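Local coordinates for protein YohF (Salmonella typhimurium, PDB 6WON) that belongs to the short-chain dehydrogenase/reductase family, is named as an acetoin dehydrogenase and probably works as an oxidoreductase with a nicotinamide coenzyme, at residues A21-Q26 against E218-V223. Numbering follows the deposited sequence.
Sequences ALLLAQ and EIASLV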
ATOM      1  N   ALA B  21      26.260  -8.155 -10.333  1.00 24.96           N
ATOM      2  CA  ALA B  21      27.647  -8.441  -9.979  1.00 23.83           C
ATOM      3  C   ALA B  21      28.613  -7.641 -10.844  1.00 24.79           C
ATOM      4  O   ALA B  21      29.615  -7.108 -10.349  1.00 25.60           O
ATOM      5  CB  ALA B  21      27.925  -9.938 -10.109  1.00 20.56           C
ATOM      6  N   LEU B  22      28.330  -7.548 -12.141  1.00 28.20           N
ATOM      7  CA  LEU B  22      29.247  -6.872 -13.050  1.00 28.79           C
ATOM      8  C   LEU B  22      29.204  -5.358 -12.857  1.00 30.72           C
ATOM      9  O   LEU B  22      30.237  -4.686 -12.937  1.00 33.55           O
ATOM     10  CB  LEU B  22      28.911  -7.250 -14.494  1.00 28.40           C
ATOM     11  CG  LEU B  22      29.272  -8.687 -14.913  1.00 29.63           C
ATOM     12  CD1 LEU B  22      29.035  -8.876 -16.413  1.00 32.23           C
ATOM     13  CD2 LEU B  22      30.709  -9.015 -14.573  1.00 28.60           C
ATOM     14  N   LEU B  23      28.021  -4.799 -12.613  1.00 28.92           N
ATOM     15  CA  LEU B  23      27.954  -3.364 -12.385  1.00 27.98           C
ATOM     16  C   LEU B  23      28.650  -2.989 -11.084  1.00 25.78           C
ATOM     17  O   LEU B  23      29.368  -1.982 -11.027  1.00 26.66           O
ATOM     18  CB  LEU B  23      26.504  -2.899 -12.383  1.00 23.41           C
ATOM     19  CG  LEU B  23      26.266  -1.397 -12.370  1.00 25.92           C
ATOM     20  CD1 LEU B  23      27.145  -0.649 -13.422  1.00 26.85           C
ATOM     21  CD2 LEU B  23      24.789  -1.142 -12.601  1.00 26.37           C
ATOM     22  N   LEU B  24      28.482  -3.808 -10.042  1.00 20.50           N
ATOM     23  CA  LEU B  24      29.141  -3.521  -8.773  1.00 22.55           C
ATOM     24  C   LEU B  24      30.652  -3.644  -8.909  1.00 23.39           C
ATOM     25  O   LEU B  24      31.395  -2.809  -8.380  1.00 25.41           O
ATOM     26  CB  LEU B  24      28.614  -4.452  -7.675  1.00 22.79           C
ATOM     27  CG  LEU B  24      27.160  -4.206  -7.253  1.00 23.65           C
ATOM     28  CD1 LEU B  24      26.632  -5.293  -6.289  1.00 22.22           C
ATOM     29  CD2 LEU B  24      26.992  -2.799  -6.669  1.00 26.72           C
ATOM     30  N   ALA B  25      31.125  -4.662  -9.636  1.00 23.71           N
ATOM     31  CA  ALA B  25      32.548  -4.753  -9.960  1.00 25.80           C
ATOM     32  C   ALA B  25      33.015  -3.511 -10.717  1.00 27.65           C
ATOM     33  O   ALA B  25      34.030  -2.899 -10.368  1.00 28.12           O
ATOM     34  CB  ALA B  25      32.818  -6.022 -10.776  1.00 26.89           C
ATOM     35  N   GLN B  26      32.271  -3.108 -11.749  1.00 27.41           N
ATOM     36  CA  GLN B  26      32.623  -1.884 -12.462  1.00 29.75           C
ATOM     37  C   GLN B  26      32.647  -0.675 -11.532  1.00 28.46           C
ATOM     38  O   GLN B  26      33.443   0.247 -11.736  1.00 28.65           O
ATOM     39  CB  GLN B  26      31.652  -1.649 -13.617  1.00 33.03           C
ATOM     40  CG  GLN B  26      32.038  -0.491 -14.536  1.00 40.21           C
ATOM     41  CD  GLN B  26      31.028  -0.287 -15.650  1.00 45.61           C
ATOM     42  OE1 GLN B  26      30.142  -1.115 -15.858  1.00 47.21           O
ATOM     43  NE2 GLN B  26      31.151   0.813 -16.363  1.00 50.09           N
ATOM     44  N   GLU B 218      18.321  -2.778 -16.243  1.00 24.11           N
ATOM     45  CA  GLU B 218      17.341  -1.880 -15.634  1.00 26.65           C
ATOM     46  C   GLU B 218      17.023  -2.248 -14.184  1.00 25.38           C
ATOM     47  O   GLU B 218      16.483  -1.409 -13.446  1.00 22.53           O
ATOM     48  CB  GLU B 218      16.060  -1.828 -16.497  1.00 27.94           C
ATOM     49  CG  GLU B 218      16.246  -0.952 -17.749  1.00 30.66           C
ATOM     50  CD  GLU B 218      15.189  -1.140 -18.853  1.00 32.23           C
ATOM     51  OE1 GLU B 218      14.566  -2.224 -18.963  1.00 30.18           O
ATOM     52  OE2 GLU B 218      15.002  -0.178 -19.631  1.00 29.73           O
ATOM     53  N   ILE B 219      17.344  -3.465 -13.745  1.00 25.84           N
ATOM     54  CA  ILE B 219      17.312  -3.767 -12.311  1.00 20.78           C
ATOM     55  C   ILE B 219      18.655  -3.467 -11.660  1.00 22.06           C
ATOM     56  O   ILE B 219      18.723  -2.850 -10.592  1.00 23.77           O
ATOM     57  CB  ILE B 219      16.911  -5.237 -12.071  1.00 19.51           C
ATOM     58  CG1 ILE B 219      15.589  -5.562 -12.754  1.00 22.91           C
ATOM     59  CG2 ILE B 219      16.822  -5.509 -10.575  1.00 19.77           C
ATOM     60  CD1 ILE B 219      14.452  -4.650 -12.300  1.00 23.02           C
ATOM     61  N   ALA B 220      19.739  -3.928 -12.288  1.00 21.76           N
ATOM     62  CA  ALA B 220      21.075  -3.746 -11.724  1.00 22.62           C
ATOM     63  C   ALA B 220      21.376  -2.275 -11.441  1.00 21.84           C
ATOM     64  O   ALA B 220      21.987  -1.947 -10.419  1.00 21.82           O
ATOM     65  CB  ALA B 220      22.116  -4.342 -12.673  1.00 20.92           C
ATOM     66  N   SER B 221      20.930  -1.373 -12.317  1.00 21.36           N
ATOM     67  CA  SER B 221      21.233   0.042 -12.125  1.00 22.03           C
ATOM     68  C   SER B 221      20.707   0.553 -10.785  1.00 23.00           C
ATOM     69  O   SER B 221      21.403   1.290 -10.074  1.00 25.40           O
ATOM     70  CB  SER B 221      20.653   0.856 -13.278  1.00 22.99           C
ATOM     71  OG  SER B 221      20.979   2.227 -13.119  1.00 24.35           O
ATOM     72  N   LEU B 222      19.487   0.163 -10.415  1.00 23.75           N
ATOM     73  CA  LEU B 222      18.943   0.604  -9.136  1.00 23.80           C
ATOM     74  C   LEU B 222      19.663  -0.064  -7.974  1.00 25.10           C
ATOM     75  O   LEU B 222      19.969   0.586  -6.966  1.00 25.08           O
ATOM     76  CB  LEU B 222      17.447   0.315  -9.063  1.00 22.12           C
ATOM     77  CG  LEU B 222      16.820   0.782  -7.744  1.00 25.05           C
ATOM     78  CD1 LEU B 222      16.975   2.303  -7.598  1.00 24.74           C
ATOM     79  CD2 LEU B 222      15.339   0.370  -7.619  1.00 20.84           C
ATOM     80  N   VAL B 223      19.926  -1.367  -8.091  1.00 25.09           N
ATOM     81  CA  VAL B 223      20.691  -2.070  -7.063  1.00 22.08           C
ATOM     82  C   VAL B 223      22.028  -1.373  -6.826  1.00 20.72           C
ATOM     83  O   VAL B 223      22.447  -1.175  -5.675  1.00 21.96           O
ATOM     84  CB  VAL B 223      20.885  -3.546  -7.456  1.00 24.16           C
ATOM     85  CG1 VAL B 223      21.891  -4.206  -6.517  1.00 21.41           C
ATOM     86  CG2 VAL B 223      19.539  -4.299  -7.428  1.00 21.60           C
TER
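L23 reaches from its helix across to A220 and S221, and the contact rests mainly on one of its methyl groups. The CB of L23 points toward the opposing segment but stops 4.6 Å from the CB of A220, at the margin of contact. CG lies anti to the backbone N (chi1 -171°), which carries the branch point off to one side of that alanine methyl, 5.1 Å from CB of A220, and toward S221. The fork then divides the work. CD1 turns away from 218-223, whereas CD2 continues forward onto the helix backbone, 3.6 Å from O of A220 and 3.8 Å from CA of S221. The CB of A220 flanks the same methyl at 4.2 Å from CD2. All of this is van der Waals packing; no hydrogen bond joins the segments, and the small A220 lets the leucine tip approach the main chain. One turn further along 216-226, L24 CD1 and V223 CG1 face each other more loosely, at 4.9 Å. S221 OG is hydrogen-bonded to W225 of the second subunit. Within the Rossmann fold, helix 15-27, which follows strand 6-9 and the glycine-rich turn characteristic of this family, lies between helix 39-50, met by A21, L22 and A25, and helix 216-226, whose L222 and V223 rest on V183 of strand 178-185.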